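RNase NGR3 (PDB 1VD3) probably cleaves RNA as an endoribonuclease of the RNase T2 family, and binds a uridine nucleotide in its active-site cleft. Local coordinates at residues S123-I134 with S146-V155. Residues are numbered along the deposited sequence; the frame is centred on the assembly and turned at random.
Sequences SNLLENLKNAEI and SIKKAIEEGV
The amide of N128 lies against the backbone of G154 where two helices of the RNase T2 alpha+beta fold, 125-131 and 146-155, cross at 114° on the central antiparallel sheet. With CG anti to the carbonyl carbon (chi1 -83°), the amide reaches over the glycine, and N128 OD1 comes to 3.1 Å from G154 CA; a beta carbon at that position would collide with the oxygen. Cutting N128 back to an alanine is likely to open a gap above G154, its CA left without the amide that covers it.

Beneath this polar margin the contact is aliphatic. L125 lies obliquely against I151, and L129, one turn on, against I147, each touching through its CD2 methyl: L125 CD2 sits 3.6 Å from I151 CG2, while L129 CD2 drops among I147, A150 and I151, at 4.0 Å from I147 CG2. The small A150 permits close approach, its CB lying 3.5 Å from A132 CB. Past the Schellman motif that ends the helix, with E133 at C-prime, the side chain of I134 crosses that of I147 at about a right angle, with I134 CD1 3.8 Å from I147 CG1. That same methyl also touches S146, whose OG bonds to the carbonyl of T143. V176 and I173 of strand 171-181 support L125 and I147 respectively, and F205 of strand 202-205 packs on L129 and I134. At the outer edge a single water links the helices, donating to N128 O at 2.8 Å and to A150 O at 2.9 Å.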
loop_
_atom_site.group_PDB
_atom_site.type_symbol
_atom_site.label_atom_id
_atom_site.label_comp_id
_atom_site.label_asym_id
_atom_site.label_seq_id
_atom_site.Cartn_x
_atom_site.Cartn_y
_atom_site.Cartn_z
ATOM N N SER A 123 -4.490 -9.732 3.113
ATOM C CA SER A 123 -3.631 -9.960 1.956
ATOM C C SER A 123 -2.375 -10.729 2.352
ATOM O O SER A 123 -1.800 -11.437 1.535
ATOM C CB SER A 123 -3.269 -8.638 1.273
ATOM O OG SER A 123 -2.488 -7.813 2.111
ATOM N N ASN A 124 -1.947 -10.565 3.601
ATOM C CA ASN A 124 -0.800 -11.300 4.141
ATOM C C ASN A 124 0.314 -11.500 3.106
ATOM O O ASN A 124 0.779 -12.621 2.891
ATOM C CB ASN A 124 -1.320 -12.659 4.632
ATOM C CG ASN A 124 -0.401 -13.322 5.633
ATOM O OD1 ASN A 124 0.102 -12.681 6.554
ATOM N ND2 ASN A 124 -0.198 -14.626 5.471
ATOM N N LEU A 125 0.755 -10.409 2.485
ATOM C CA LEU A 125 1.775 -10.478 1.440
ATOM C C LEU A 125 3.111 -11.116 1.816
ATOM O O LEU A 125 3.605 -11.989 1.102
ATOM C CB LEU A 125 2.040 -9.081 0.871
ATOM C CG LEU A 125 0.854 -8.320 0.264
ATOM C CD1 LEU A 125 1.355 -7.005 -0.309
ATOM C CD2 LEU A 125 0.182 -9.151 -0.824
ATOM N N LEU A 126 3.700 -10.668 2.916
ATOM C CA LEU A 126 4.992 -11.190 3.355
ATOM C C LEU A 126 4.977 -12.707 3.499
ATOM O O LEU A 126 5.853 -13.401 2.978
ATOM C CB LEU A 126 5.389 -10.553 4.690
ATOM C CG LEU A 126 6.813 -10.809 5.188
ATOM C CD1 LEU A 126 7.819 -10.210 4.213
ATOM C CD2 LEU A 126 6.986 -10.190 6.570
ATOM N N GLU A 127 3.972 -13.215 4.205
ATOM C CA GLU A 127 3.841 -14.649 4.428
ATOM C C GLU A 127 3.473 -15.428 3.167
ATOM O O GLU A 127 3.900 -16.571 2.987
ATOM C CB GLU A 127 2.809 -14.905 5.524
ATOM C CG GLU A 127 3.175 -14.269 6.856
ATOM C CD GLU A 127 4.483 -14.800 7.414
ATOM O OE1 GLU A 127 4.559 -16.018 7.684
ATOM O OE2 GLU A 127 5.432 -14.001 7.581
ATOM N N ASN A 128 2.675 -14.826 2.292
ATOM C CA ASN A 128 2.316 -15.519 1.063
ATOM C C ASN A 128 3.568 -15.720 0.219
ATOM O O ASN A 128 3.714 -16.737 -0.463
ATOM C CB ASN A 128 1.266 -14.731 0.275
ATOM C CG ASN A 128 -0.141 -14.977 0.781
ATOM O OD1 ASN A 128 -0.525 -16.120 1.039
ATOM N ND2 ASN A 128 -0.924 -13.910 0.912
ATOM N N LEU A 129 4.476 -14.751 0.278
ATOM C CA LEU A 129 5.718 -14.834 -0.480
ATOM C C LEU A 129 6.628 -15.887 0.137
ATOM O O LEU A 129 7.255 -16.663 -0.577
ATOM C CB LEU A 129 6.422 -13.474 -0.504
ATOM C CG LEU A 129 5.705 -12.387 -1.314
ATOM C CD1 LEU A 129 6.356 -11.037 -1.055
ATOM C CD2 LEU A 129 5.760 -12.737 -2.796
ATOM N N LYS A 130 6.696 -15.918 1.464
ATOM C CA LYS A 130 7.532 -16.903 2.147
ATOM C C LYS A 130 7.093 -18.304 1.748
ATOM O O LYS A 130 7.920 -19.167 1.459
ATOM C CB LYS A 130 7.427 -16.745 3.666
ATOM C CG LYS A 130 8.074 -15.479 4.202
ATOM C CD LYS A 130 8.056 -15.455 5.725
ATOM C CE LYS A 130 8.658 -14.168 6.266
ATOM N NZ LYS A 130 8.626 -14.135 7.749
ATOM N N ASN A 131 5.784 -18.525 1.731
ATOM C CA ASN A 131 5.239 -19.820 1.353
ATOM C C ASN A 131 5.777 -20.267 -0.001
ATOM O O ASN A 131 5.874 -21.464 -0.270
ATOM C CB ASN A 131 3.713 -19.752 1.309
ATOM C CG ASN A 131 3.099 -19.631 2.687
ATOM O OD1 ASN A 131 3.793 -19.347 3.666
ATOM N ND2 ASN A 131 1.790 -19.838 2.771
ATOM N N ALA A 132 6.131 -19.302 -0.846
ATOM C CA ALA A 132 6.657 -19.593 -2.177
ATOM C C ALA A 132 8.177 -19.455 -2.211
ATOM O O ALA A 132 8.777 -19.392 -3.283
ATOM C CB ALA A 132 6.023 -18.655 -3.208
ATOM N N GLU A 133 8.783 -19.405 -1.030
ATOM C CA GLU A 133 10.234 -19.282 -0.877
ATOM C C GLU A 133 10.813 -17.956 -1.354
ATOM O O GLU A 133 11.996 -17.866 -1.682
ATOM C CB GLU A 133 10.952 -20.430 -1.594
ATOM C CG GLU A 133 10.687 -21.800 -0.997
ATOM C CD GLU A 133 11.707 -22.829 -1.445
ATOM O OE1 GLU A 133 11.836 -23.051 -2.669
ATOM O OE2 GLU A 133 12.383 -23.413 -0.571
ATOM N N ILE A 134 9.979 -16.924 -1.388
ATOM C CA ILE A 134 10.427 -15.607 -1.812
ATOM C C ILE A 134 10.656 -14.773 -0.558
ATOM O O ILE A 134 9.708 -14.353 0.103
ATOM C CB ILE A 134 9.373 -14.931 -2.715
ATOM C CG1 ILE A 134 9.132 -15.799 -3.952
ATOM C CG2 ILE A 134 9.841 -13.541 -3.117
ATOM C CD1 ILE A 134 8.052 -15.281 -4.870
ATOM N N SER A 146 6.933 -15.275 -10.384
ATOM C CA SER A 146 6.863 -16.019 -9.131
ATOM C C SER A 146 6.216 -15.183 -8.031
ATOM O O SER A 146 5.420 -15.688 -7.241
ATOM C CB SER A 146 8.263 -16.465 -8.693
ATOM O OG SER A 146 9.087 -15.363 -8.364
ATOM N N ILE A 147 6.559 -13.900 -7.991
ATOM C CA ILE A 147 6.015 -12.990 -6.993
ATOM C C ILE A 147 4.515 -12.773 -7.194
ATOM O O ILE A 147 3.732 -12.864 -6.247
ATOM C CB ILE A 147 6.758 -11.638 -7.049
ATOM C CG1 ILE A 147 8.207 -11.844 -6.592
ATOM C CG2 ILE A 147 6.042 -10.594 -6.190
ATOM C CD1 ILE A 147 9.115 -10.655 -6.843
ATOM N N LYS A 148 4.111 -12.493 -8.428
ATOM C CA LYS A 148 2.700 -12.276 -8.716
ATOM C C LYS A 148 1.854 -13.514 -8.414
ATOM O O LYS A 148 0.785 -13.415 -7.807
ATOM C CB LYS A 148 2.518 -11.859 -10.181
ATOM C CG LYS A 148 3.054 -10.462 -10.494
ATOM C CD LYS A 148 3.008 -10.145 -11.985
ATOM C CE LYS A 148 1.589 -10.147 -12.529
ATOM N NZ LYS A 148 0.732 -9.109 -11.896
ATOM N N LYS A 149 2.335 -14.683 -8.827
ATOM C CA LYS A 149 1.595 -15.919 -8.598
ATOM C C LYS A 149 1.494 -16.262 -7.120
ATOM O O LYS A 149 0.459 -16.748 -6.658
ATOM C CB LYS A 149 2.243 -17.085 -9.346
ATOM C CG LYS A 149 2.134 -16.996 -10.858
ATOM C CD LYS A 149 2.641 -18.280 -11.506
ATOM C CE LYS A 149 2.596 -18.200 -13.022
ATOM N NZ LYS A 149 3.496 -17.133 -13.544
ATOM N N ALA A 150 2.566 -16.011 -6.380
ATOM C CA ALA A 150 2.580 -16.301 -4.952
ATOM C C ALA A 150 1.527 -15.470 -4.226
ATOM O O ALA A 150 0.828 -15.966 -3.339
ATOM C CB ALA A 150 3.958 -16.020 -4.375
ATOM N N ILE A 151 1.422 -14.199 -4.593
ATOM C CA ILE A 151 0.438 -13.320 -3.972
ATOM C C ILE A 151 -0.955 -13.747 -4.427
ATOM O O ILE A 151 -1.895 -13.810 -3.632
ATOM C CB ILE A 151 0.677 -11.842 -4.372
ATOM C CG1 ILE A 151 2.000 -11.357 -3.773
ATOM C CG2 ILE A 151 -0.488 -10.975 -3.901
ATOM C CD1 ILE A 151 2.422 -9.977 -4.203
ATOM N N GLU A 152 -1.074 -14.049 -5.713
ATOM C CA GLU A 152 -2.338 -14.463 -6.295
ATOM C C GLU A 152 -2.905 -15.701 -5.605
ATOM O O GLU A 152 -4.102 -15.771 -5.335
ATOM C CB GLU A 152 -2.151 -14.719 -7.793
ATOM C CG GLU A 152 -3.412 -15.088 -8.539
ATOM C CD GLU A 152 -3.211 -15.055 -10.043
ATOM O OE1 GLU A 152 -2.229 -15.658 -10.527
ATOM O OE2 GLU A 152 -4.035 -14.430 -10.741
ATOM N N GLU A 153 -2.053 -16.674 -5.304
ATOM C CA GLU A 153 -2.534 -17.882 -4.645
ATOM C C GLU A 153 -3.039 -17.584 -3.238
ATOM O O GLU A 153 -4.051 -18.136 -2.806
ATOM C CB GLU A 153 -1.438 -18.948 -4.563
ATOM C CG GLU A 153 -1.950 -20.259 -3.974
ATOM C CD GLU A 153 -0.877 -21.317 -3.828
ATOM O OE1 GLU A 153 0.055 -21.121 -3.018
ATOM O OE2 GLU A 153 -0.969 -22.349 -4.525
ATOM N N GLY A 154 -2.330 -16.709 -2.530
ATOM C CA GLY A 154 -2.711 -16.364 -1.173
ATOM C C GLY A 154 -3.888 -15.413 -1.047
ATOM O O GLY A 154 -4.598 -15.432 -0.040
ATOM N N VAL A 155 -4.105 -14.583 -2.061
ATOM C CA VAL A 155 -5.202 -13.624 -2.033
ATOM C C VAL A 155 -6.398 -14.068 -2.872
ATOM O O VAL A 155 -7.535 -13.677 -2.604
ATOM C CB VAL A 155 -4.729 -12.232 -2.528
ATOM C CG1 VAL A 155 -5.914 -11.289 -2.661
ATOM C CG2 VAL A 155 -3.707 -11.657 -1.555
HETATM O O HOH W 1 1.914 -18.226 -1.981
#